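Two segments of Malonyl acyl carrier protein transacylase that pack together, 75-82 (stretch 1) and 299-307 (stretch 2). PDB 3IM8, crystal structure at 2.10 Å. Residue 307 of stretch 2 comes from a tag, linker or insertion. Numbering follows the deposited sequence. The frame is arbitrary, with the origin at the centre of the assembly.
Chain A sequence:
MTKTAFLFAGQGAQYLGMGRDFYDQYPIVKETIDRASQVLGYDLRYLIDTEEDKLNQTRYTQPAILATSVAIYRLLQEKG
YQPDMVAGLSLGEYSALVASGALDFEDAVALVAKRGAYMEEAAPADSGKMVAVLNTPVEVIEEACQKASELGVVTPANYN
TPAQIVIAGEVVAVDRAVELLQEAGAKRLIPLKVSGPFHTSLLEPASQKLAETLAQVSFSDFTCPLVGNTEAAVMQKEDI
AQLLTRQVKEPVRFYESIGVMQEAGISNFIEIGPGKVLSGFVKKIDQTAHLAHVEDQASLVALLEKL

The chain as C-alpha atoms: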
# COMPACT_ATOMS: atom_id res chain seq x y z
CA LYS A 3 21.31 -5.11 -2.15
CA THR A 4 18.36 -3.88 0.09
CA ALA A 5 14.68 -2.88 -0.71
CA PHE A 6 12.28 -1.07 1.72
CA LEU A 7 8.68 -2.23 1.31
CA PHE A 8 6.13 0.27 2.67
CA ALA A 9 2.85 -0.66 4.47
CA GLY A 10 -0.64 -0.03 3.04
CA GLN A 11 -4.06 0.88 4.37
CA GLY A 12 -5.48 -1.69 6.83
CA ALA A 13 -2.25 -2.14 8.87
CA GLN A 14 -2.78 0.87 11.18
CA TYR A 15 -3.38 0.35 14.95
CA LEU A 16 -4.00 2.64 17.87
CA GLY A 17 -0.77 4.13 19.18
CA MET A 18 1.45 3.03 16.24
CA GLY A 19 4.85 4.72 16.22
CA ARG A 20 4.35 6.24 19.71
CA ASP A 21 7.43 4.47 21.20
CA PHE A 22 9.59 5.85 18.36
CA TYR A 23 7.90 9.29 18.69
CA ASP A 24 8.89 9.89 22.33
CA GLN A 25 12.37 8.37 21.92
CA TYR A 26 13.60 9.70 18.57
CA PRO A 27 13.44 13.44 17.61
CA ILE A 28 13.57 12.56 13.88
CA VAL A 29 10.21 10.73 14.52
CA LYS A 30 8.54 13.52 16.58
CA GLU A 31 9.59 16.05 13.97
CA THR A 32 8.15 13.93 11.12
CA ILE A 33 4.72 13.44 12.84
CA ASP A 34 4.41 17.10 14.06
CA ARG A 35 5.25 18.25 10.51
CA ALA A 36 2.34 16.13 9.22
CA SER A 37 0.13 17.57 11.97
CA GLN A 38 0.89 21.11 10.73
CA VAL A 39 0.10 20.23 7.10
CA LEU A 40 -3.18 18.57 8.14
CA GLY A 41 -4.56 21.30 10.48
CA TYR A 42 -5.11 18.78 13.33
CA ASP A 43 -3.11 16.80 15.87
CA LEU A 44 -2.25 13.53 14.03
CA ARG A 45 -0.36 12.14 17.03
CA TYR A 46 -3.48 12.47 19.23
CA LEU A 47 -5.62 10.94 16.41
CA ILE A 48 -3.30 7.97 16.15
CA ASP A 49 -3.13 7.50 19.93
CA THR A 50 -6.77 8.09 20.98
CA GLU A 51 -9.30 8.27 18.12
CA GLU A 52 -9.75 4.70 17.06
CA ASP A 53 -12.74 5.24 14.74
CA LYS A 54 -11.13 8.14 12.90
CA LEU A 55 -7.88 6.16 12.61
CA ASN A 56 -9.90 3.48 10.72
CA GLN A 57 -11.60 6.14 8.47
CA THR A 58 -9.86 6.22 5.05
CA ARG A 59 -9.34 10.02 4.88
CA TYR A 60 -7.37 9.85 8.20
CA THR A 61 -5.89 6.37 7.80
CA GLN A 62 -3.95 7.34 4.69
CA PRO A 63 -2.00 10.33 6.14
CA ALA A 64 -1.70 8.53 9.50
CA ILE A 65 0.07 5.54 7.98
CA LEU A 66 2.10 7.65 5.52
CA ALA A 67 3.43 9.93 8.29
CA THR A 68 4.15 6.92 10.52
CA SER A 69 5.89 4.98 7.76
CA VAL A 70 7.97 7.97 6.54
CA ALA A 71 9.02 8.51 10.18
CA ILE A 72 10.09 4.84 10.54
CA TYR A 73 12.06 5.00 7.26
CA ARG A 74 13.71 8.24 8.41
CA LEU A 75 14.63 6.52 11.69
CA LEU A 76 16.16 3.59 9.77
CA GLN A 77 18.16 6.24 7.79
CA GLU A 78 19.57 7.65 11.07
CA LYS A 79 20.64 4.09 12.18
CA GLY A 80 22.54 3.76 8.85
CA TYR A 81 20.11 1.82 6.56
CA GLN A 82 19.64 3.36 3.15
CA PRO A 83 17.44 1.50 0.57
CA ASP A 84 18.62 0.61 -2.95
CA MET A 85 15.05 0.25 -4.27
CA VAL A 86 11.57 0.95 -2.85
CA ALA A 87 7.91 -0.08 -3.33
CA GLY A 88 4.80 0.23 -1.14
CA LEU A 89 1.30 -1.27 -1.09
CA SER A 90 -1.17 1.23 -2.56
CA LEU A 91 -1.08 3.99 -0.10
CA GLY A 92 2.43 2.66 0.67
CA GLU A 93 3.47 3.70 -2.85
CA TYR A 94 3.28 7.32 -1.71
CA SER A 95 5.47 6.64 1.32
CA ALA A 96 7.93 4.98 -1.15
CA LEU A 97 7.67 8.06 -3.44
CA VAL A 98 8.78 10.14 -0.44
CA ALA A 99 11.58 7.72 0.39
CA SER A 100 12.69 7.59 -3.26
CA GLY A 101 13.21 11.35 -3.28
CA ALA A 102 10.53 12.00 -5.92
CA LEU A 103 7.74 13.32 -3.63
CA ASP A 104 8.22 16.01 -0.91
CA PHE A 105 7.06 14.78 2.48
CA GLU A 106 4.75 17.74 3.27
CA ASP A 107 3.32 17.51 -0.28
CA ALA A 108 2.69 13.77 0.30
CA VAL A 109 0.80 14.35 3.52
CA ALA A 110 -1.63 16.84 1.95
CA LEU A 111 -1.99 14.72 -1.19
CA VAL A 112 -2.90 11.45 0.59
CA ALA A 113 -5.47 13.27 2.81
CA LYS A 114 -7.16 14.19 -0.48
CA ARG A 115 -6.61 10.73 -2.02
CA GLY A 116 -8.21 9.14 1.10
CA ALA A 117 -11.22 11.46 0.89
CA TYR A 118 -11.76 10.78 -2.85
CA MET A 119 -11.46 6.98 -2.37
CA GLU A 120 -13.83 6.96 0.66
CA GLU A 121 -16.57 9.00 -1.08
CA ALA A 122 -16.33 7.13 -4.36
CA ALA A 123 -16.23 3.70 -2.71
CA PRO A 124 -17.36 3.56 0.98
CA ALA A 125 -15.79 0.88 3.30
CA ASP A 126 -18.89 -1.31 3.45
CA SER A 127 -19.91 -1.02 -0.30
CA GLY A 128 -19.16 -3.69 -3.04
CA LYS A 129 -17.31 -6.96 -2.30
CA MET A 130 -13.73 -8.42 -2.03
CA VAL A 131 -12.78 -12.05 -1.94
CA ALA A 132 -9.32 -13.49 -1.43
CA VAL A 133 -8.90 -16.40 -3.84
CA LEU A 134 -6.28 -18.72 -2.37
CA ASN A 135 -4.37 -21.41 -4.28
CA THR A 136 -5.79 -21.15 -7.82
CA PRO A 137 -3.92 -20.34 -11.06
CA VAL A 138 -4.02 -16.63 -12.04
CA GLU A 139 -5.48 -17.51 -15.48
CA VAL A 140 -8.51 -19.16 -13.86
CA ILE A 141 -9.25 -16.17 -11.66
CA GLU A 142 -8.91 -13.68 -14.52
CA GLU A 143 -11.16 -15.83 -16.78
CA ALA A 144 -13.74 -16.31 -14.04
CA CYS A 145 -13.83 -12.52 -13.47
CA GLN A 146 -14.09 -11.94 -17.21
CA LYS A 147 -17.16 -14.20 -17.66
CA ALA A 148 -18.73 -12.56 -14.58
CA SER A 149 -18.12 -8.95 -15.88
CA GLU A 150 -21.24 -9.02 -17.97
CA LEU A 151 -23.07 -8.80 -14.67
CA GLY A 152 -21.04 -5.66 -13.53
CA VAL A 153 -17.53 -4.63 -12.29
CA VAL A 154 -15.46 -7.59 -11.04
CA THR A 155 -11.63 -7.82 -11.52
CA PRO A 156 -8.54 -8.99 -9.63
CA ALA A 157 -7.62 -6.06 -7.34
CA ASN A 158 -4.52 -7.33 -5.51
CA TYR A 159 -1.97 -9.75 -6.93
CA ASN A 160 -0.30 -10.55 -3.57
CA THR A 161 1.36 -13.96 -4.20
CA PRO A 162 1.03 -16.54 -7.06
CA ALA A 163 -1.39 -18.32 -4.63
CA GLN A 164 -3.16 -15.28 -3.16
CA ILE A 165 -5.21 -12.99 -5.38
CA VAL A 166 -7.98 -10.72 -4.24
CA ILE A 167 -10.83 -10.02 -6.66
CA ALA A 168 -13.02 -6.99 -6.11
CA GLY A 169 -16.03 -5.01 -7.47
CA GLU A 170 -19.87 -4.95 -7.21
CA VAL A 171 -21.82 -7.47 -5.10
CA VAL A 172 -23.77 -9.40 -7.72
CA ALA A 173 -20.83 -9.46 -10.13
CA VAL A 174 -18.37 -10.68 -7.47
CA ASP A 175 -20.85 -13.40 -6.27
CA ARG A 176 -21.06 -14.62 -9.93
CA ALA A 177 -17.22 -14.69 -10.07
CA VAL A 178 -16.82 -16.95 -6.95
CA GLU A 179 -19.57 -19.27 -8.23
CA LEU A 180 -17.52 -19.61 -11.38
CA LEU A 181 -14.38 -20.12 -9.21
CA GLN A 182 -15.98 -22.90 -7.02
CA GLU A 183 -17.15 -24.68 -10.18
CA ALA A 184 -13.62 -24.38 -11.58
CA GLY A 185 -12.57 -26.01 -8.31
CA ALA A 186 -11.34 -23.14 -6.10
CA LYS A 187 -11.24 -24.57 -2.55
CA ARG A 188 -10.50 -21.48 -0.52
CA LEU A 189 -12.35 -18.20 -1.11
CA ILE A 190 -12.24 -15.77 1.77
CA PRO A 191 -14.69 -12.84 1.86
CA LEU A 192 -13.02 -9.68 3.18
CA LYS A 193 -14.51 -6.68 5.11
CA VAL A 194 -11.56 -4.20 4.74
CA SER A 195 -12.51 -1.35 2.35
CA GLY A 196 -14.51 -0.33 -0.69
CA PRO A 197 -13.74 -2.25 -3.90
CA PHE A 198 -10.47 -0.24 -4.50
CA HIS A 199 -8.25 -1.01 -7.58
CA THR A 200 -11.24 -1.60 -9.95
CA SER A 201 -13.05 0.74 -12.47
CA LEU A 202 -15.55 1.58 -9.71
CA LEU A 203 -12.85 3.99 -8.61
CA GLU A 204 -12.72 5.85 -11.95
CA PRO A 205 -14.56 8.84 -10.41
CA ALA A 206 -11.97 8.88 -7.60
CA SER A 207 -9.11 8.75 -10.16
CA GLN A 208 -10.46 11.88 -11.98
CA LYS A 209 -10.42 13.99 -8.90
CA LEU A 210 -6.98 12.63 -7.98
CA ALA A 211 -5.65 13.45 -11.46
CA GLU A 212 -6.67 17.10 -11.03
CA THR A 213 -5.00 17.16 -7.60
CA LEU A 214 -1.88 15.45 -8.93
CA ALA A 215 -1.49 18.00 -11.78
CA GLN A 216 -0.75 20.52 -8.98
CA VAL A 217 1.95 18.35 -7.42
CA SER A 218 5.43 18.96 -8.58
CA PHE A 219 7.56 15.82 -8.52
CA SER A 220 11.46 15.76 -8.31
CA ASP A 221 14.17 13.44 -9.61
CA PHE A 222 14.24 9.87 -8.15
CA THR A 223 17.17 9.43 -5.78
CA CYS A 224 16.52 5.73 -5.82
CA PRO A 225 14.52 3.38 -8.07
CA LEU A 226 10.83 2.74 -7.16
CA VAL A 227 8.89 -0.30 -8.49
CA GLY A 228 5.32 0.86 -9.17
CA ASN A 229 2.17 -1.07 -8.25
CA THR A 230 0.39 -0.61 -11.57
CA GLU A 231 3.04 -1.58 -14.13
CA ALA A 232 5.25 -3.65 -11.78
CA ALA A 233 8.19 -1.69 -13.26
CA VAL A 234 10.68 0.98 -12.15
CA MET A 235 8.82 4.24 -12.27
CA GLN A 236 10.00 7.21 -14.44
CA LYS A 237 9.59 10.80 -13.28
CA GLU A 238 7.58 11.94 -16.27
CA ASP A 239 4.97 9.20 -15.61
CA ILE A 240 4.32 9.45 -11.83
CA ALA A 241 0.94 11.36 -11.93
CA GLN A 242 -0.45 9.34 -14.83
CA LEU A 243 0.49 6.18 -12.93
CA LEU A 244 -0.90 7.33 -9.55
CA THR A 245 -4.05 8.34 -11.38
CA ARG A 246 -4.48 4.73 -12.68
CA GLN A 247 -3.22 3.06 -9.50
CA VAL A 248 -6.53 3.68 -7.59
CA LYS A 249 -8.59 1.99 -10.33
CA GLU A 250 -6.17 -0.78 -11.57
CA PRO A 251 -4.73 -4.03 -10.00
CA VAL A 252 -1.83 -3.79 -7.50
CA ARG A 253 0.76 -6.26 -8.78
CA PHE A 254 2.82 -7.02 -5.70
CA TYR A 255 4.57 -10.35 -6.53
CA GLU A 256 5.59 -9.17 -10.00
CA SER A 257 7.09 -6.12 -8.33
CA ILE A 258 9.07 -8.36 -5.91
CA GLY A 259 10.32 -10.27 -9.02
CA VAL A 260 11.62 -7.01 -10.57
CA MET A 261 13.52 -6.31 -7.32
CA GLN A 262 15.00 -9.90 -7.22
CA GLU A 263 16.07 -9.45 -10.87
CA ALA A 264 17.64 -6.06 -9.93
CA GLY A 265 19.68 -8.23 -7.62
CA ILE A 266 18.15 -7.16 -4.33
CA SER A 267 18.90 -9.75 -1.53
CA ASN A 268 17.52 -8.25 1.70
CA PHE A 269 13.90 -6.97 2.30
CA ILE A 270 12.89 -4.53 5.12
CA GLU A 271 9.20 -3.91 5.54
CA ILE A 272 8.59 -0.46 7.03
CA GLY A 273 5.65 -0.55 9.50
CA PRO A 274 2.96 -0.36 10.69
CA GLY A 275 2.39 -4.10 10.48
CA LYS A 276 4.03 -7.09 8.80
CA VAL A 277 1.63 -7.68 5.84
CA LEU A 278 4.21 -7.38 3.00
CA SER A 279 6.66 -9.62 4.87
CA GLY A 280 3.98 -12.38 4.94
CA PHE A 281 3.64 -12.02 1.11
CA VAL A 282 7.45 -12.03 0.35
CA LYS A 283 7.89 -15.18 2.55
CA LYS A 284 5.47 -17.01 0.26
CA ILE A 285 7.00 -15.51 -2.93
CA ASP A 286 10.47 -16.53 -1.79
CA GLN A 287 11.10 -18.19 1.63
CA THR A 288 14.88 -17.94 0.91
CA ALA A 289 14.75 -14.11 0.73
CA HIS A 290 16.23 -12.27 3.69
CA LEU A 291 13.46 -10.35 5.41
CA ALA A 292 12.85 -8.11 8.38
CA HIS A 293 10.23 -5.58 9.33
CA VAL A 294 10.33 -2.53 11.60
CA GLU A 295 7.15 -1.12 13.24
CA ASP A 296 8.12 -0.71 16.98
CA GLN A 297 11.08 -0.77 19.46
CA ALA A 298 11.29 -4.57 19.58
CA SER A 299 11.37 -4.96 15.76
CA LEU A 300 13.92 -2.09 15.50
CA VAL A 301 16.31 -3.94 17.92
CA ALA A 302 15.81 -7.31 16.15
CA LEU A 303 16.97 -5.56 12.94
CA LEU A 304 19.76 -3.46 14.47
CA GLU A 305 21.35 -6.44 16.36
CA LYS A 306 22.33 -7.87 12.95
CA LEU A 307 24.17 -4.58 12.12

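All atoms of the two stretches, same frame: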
# COMPACT_ATOMS: atom_id res chain seq x y z
N LEU A 75 13.90 7.10 10.57
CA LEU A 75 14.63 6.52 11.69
C LEU A 75 15.69 5.50 11.22
O LEU A 75 16.86 5.59 11.64
CB LEU A 75 13.68 5.92 12.74
CG LEU A 75 14.28 5.18 13.96
CD1 LEU A 75 15.35 5.97 14.70
CD2 LEU A 75 13.20 4.73 14.92
N LEU A 76 15.26 4.55 10.37
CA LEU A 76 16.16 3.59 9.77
C LEU A 76 17.36 4.32 9.10
O LEU A 76 18.52 3.90 9.29
CB LEU A 76 15.43 2.66 8.77
CG LEU A 76 14.46 1.60 9.36
CD1 LEU A 76 14.25 0.50 8.43
CD2 LEU A 76 15.04 1.02 10.66
N GLN A 77 17.10 5.43 8.40
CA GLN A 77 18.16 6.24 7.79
C GLN A 77 19.20 6.75 8.80
O GLN A 77 20.41 6.65 8.56
CB GLN A 77 17.61 7.43 7.00
CG GLN A 77 16.98 7.06 5.67
CD GLN A 77 16.68 8.27 4.85
OE1 GLN A 77 15.90 9.16 5.26
NE2 GLN A 77 17.26 8.32 3.67
N GLU A 78 18.73 7.26 9.94
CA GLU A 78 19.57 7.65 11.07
C GLU A 78 20.40 6.52 11.67
O GLU A 78 21.49 6.77 12.13
CB GLU A 78 18.70 8.27 12.18
CG GLU A 78 19.43 8.53 13.54
CD GLU A 78 18.50 9.11 14.62
OE1 GLU A 78 18.46 8.52 15.71
OE2 GLU A 78 17.82 10.16 14.38
N LYS A 79 19.87 5.29 11.72
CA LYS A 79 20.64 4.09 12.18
C LYS A 79 21.57 3.49 11.09
O LYS A 79 22.22 2.46 11.30
CB LYS A 79 19.69 3.03 12.78
CG LYS A 79 18.79 3.54 13.94
CD LYS A 79 19.42 3.47 15.36
CE LYS A 79 18.72 4.40 16.36
NZ LYS A 79 19.16 4.34 17.80
N GLY A 80 21.64 4.15 9.93
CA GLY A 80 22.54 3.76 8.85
C GLY A 80 22.04 2.81 7.78
O GLY A 80 22.87 2.24 7.05
N TYR A 81 20.71 2.59 7.69
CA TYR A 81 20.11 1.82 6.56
C TYR A 81 19.57 2.74 5.51
O TYR A 81 18.66 3.52 5.77
CB TYR A 81 18.96 0.89 7.00
CG TYR A 81 19.35 -0.13 7.99
CD1 TYR A 81 19.59 0.23 9.30
CD2 TYR A 81 19.46 -1.46 7.63
CE1 TYR A 81 19.98 -0.71 10.24
CE2 TYR A 81 19.83 -2.41 8.56
CZ TYR A 81 20.07 -2.01 9.87
OH TYR A 81 20.43 -2.92 10.83
N GLN A 82 20.08 2.60 4.29
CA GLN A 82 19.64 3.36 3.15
C GLN A 82 19.12 2.34 2.10
O GLN A 82 19.82 1.37 1.79
CB GLN A 82 20.85 4.19 2.64
CG GLN A 82 20.64 4.97 1.34
CD GLN A 82 19.33 5.78 1.32
OE1 GLN A 82 18.93 6.38 2.34
NE2 GLN A 82 18.66 5.78 0.15
N SER A 299 10.98 -4.66 17.16
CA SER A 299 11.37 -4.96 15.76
C SER A 299 12.60 -4.15 15.27
O SER A 299 13.40 -4.62 14.41
CB SER A 299 10.16 -4.84 14.79
OG SER A 299 9.47 -3.59 14.87
N LEU A 300 12.76 -2.94 15.83
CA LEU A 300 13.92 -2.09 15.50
C LEU A 300 15.20 -2.79 16.01
O LEU A 300 16.18 -2.95 15.27
CB LEU A 300 13.79 -0.71 16.17
CG LEU A 300 14.66 0.51 15.76
CD1 LEU A 300 15.42 1.13 16.89
CD2 LEU A 300 15.55 0.35 14.47
N VAL A 301 15.17 -3.23 17.27
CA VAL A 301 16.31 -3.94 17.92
C VAL A 301 16.62 -5.25 17.21
O VAL A 301 17.76 -5.48 16.88
CB VAL A 301 16.07 -4.14 19.40
CG1 VAL A 301 17.19 -5.06 20.02
CG2 VAL A 301 16.07 -2.79 20.09
N ALA A 302 15.60 -6.06 16.90
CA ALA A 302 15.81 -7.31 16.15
C ALA A 302 16.54 -7.07 14.82
O ALA A 302 17.33 -7.91 14.41
CB ALA A 302 14.48 -8.04 15.91
N LEU A 303 16.30 -5.92 14.19
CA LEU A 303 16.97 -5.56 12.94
C LEU A 303 18.38 -5.07 13.25
O LEU A 303 19.38 -5.59 12.71
CB LEU A 303 16.17 -4.49 12.18
CG LEU A 303 16.49 -3.90 10.79
CD1 LEU A 303 17.05 -2.53 10.92
CD2 LEU A 303 17.33 -4.76 9.88
N LEU A 304 18.47 -4.10 14.16
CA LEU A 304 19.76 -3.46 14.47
C LEU A 304 20.82 -4.47 15.01
O LEU A 304 22.01 -4.30 14.73
CB LEU A 304 19.62 -2.28 15.45
CG LEU A 304 18.90 -0.97 15.10
CD1 LEU A 304 18.86 -0.04 16.31
CD2 LEU A 304 19.52 -0.25 13.93
N GLU A 305 20.39 -5.50 15.74
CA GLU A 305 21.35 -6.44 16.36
C GLU A 305 22.11 -7.29 15.35
O GLU A 305 23.08 -7.98 15.72
CB GLU A 305 20.70 -7.31 17.45
CG GLU A 305 19.72 -8.32 16.95
CD GLU A 305 18.95 -9.01 18.07
OE1 GLU A 305 18.40 -10.09 17.80
OE2 GLU A 305 18.88 -8.51 19.21
N LYS A 306 21.68 -7.22 14.09
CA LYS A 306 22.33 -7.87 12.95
C LYS A 306 23.37 -6.93 12.29
O LYS A 306 24.14 -7.33 11.44
CB LYS A 306 21.28 -8.34 11.94
CG LYS A 306 20.20 -9.22 12.57
CD LYS A 306 19.28 -9.90 11.53
CE LYS A 306 18.49 -8.86 10.69
NZ LYS A 306 17.31 -9.38 9.91
N LEU A 307 23.40 -5.67 12.75
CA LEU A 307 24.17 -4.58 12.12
C LEU A 307 25.67 -4.70 12.47
O LEU A 307 25.98 -4.81 13.62
CB LEU A 307 23.58 -3.22 12.58
CG LEU A 307 23.99 -1.83 12.06
CD1 LEU A 307 23.99 -1.74 10.55
CD2 LEU A 307 23.07 -0.76 12.64
OXT LEU A 307 26.60 -4.71 11.65

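Two helix ends brought together from distant parts of a chain can pack largely through apolar side chains, as here. Touching residues are at least 222 positions apart in sequence, yet the backbones approach to 8.4 Å between L76 CA and L300 CA and 7.9 Å between K79 CA and L304 CA. No clear hydrogen bond links the stretches; 392 Å² of buried surface, both sides summed, is supplied mostly by leucines and one tyrosine.

Along stretch 1, L75 points toward the partner but stops short of close contact. L76 sets out sideways, and its end turns inward: L76 CD2 lies 3.9 Å from L300 CD2 and 4.1 Å from L303 CD1, a buried aliphatic cluster. K79 packs through its aliphatic base, with K79 CB 3.5 Å from L304 CD2, while its amine is hydrogen-bonded elsewhere in the structure.

The helix then stops in a Schellman motif. G80, with phi of 91°, takes a conformation in which a CB would jam against the preceding carbonyl oxygen. The bonds G80 N to Q77 O (3.1 Å) and Y81 N to L76 O (3.0 Å) close the last turn, and the chain emerges with Y81 directed toward stretch 2.

Y81 is the centrepiece. L303 CD1 sits over one face of its ring, 3.6 Å from the centroid of Y81, a CH-pi contact in which a polarizable methyl meets the pi cloud. L304 CD2 lies at the ring edge, 3.7 Å from Y81 CE1. L307, a tag residue ending the type I turn from L304, adds L307 CD2 at 3.9 Å from Y81 CE1. Beyond it, Q82 faces no partner in stretch 2; its OE1 instead accepts a hydrogen bond from Q77 NE2 (2.9 Å), linking the segment after the helix back to it.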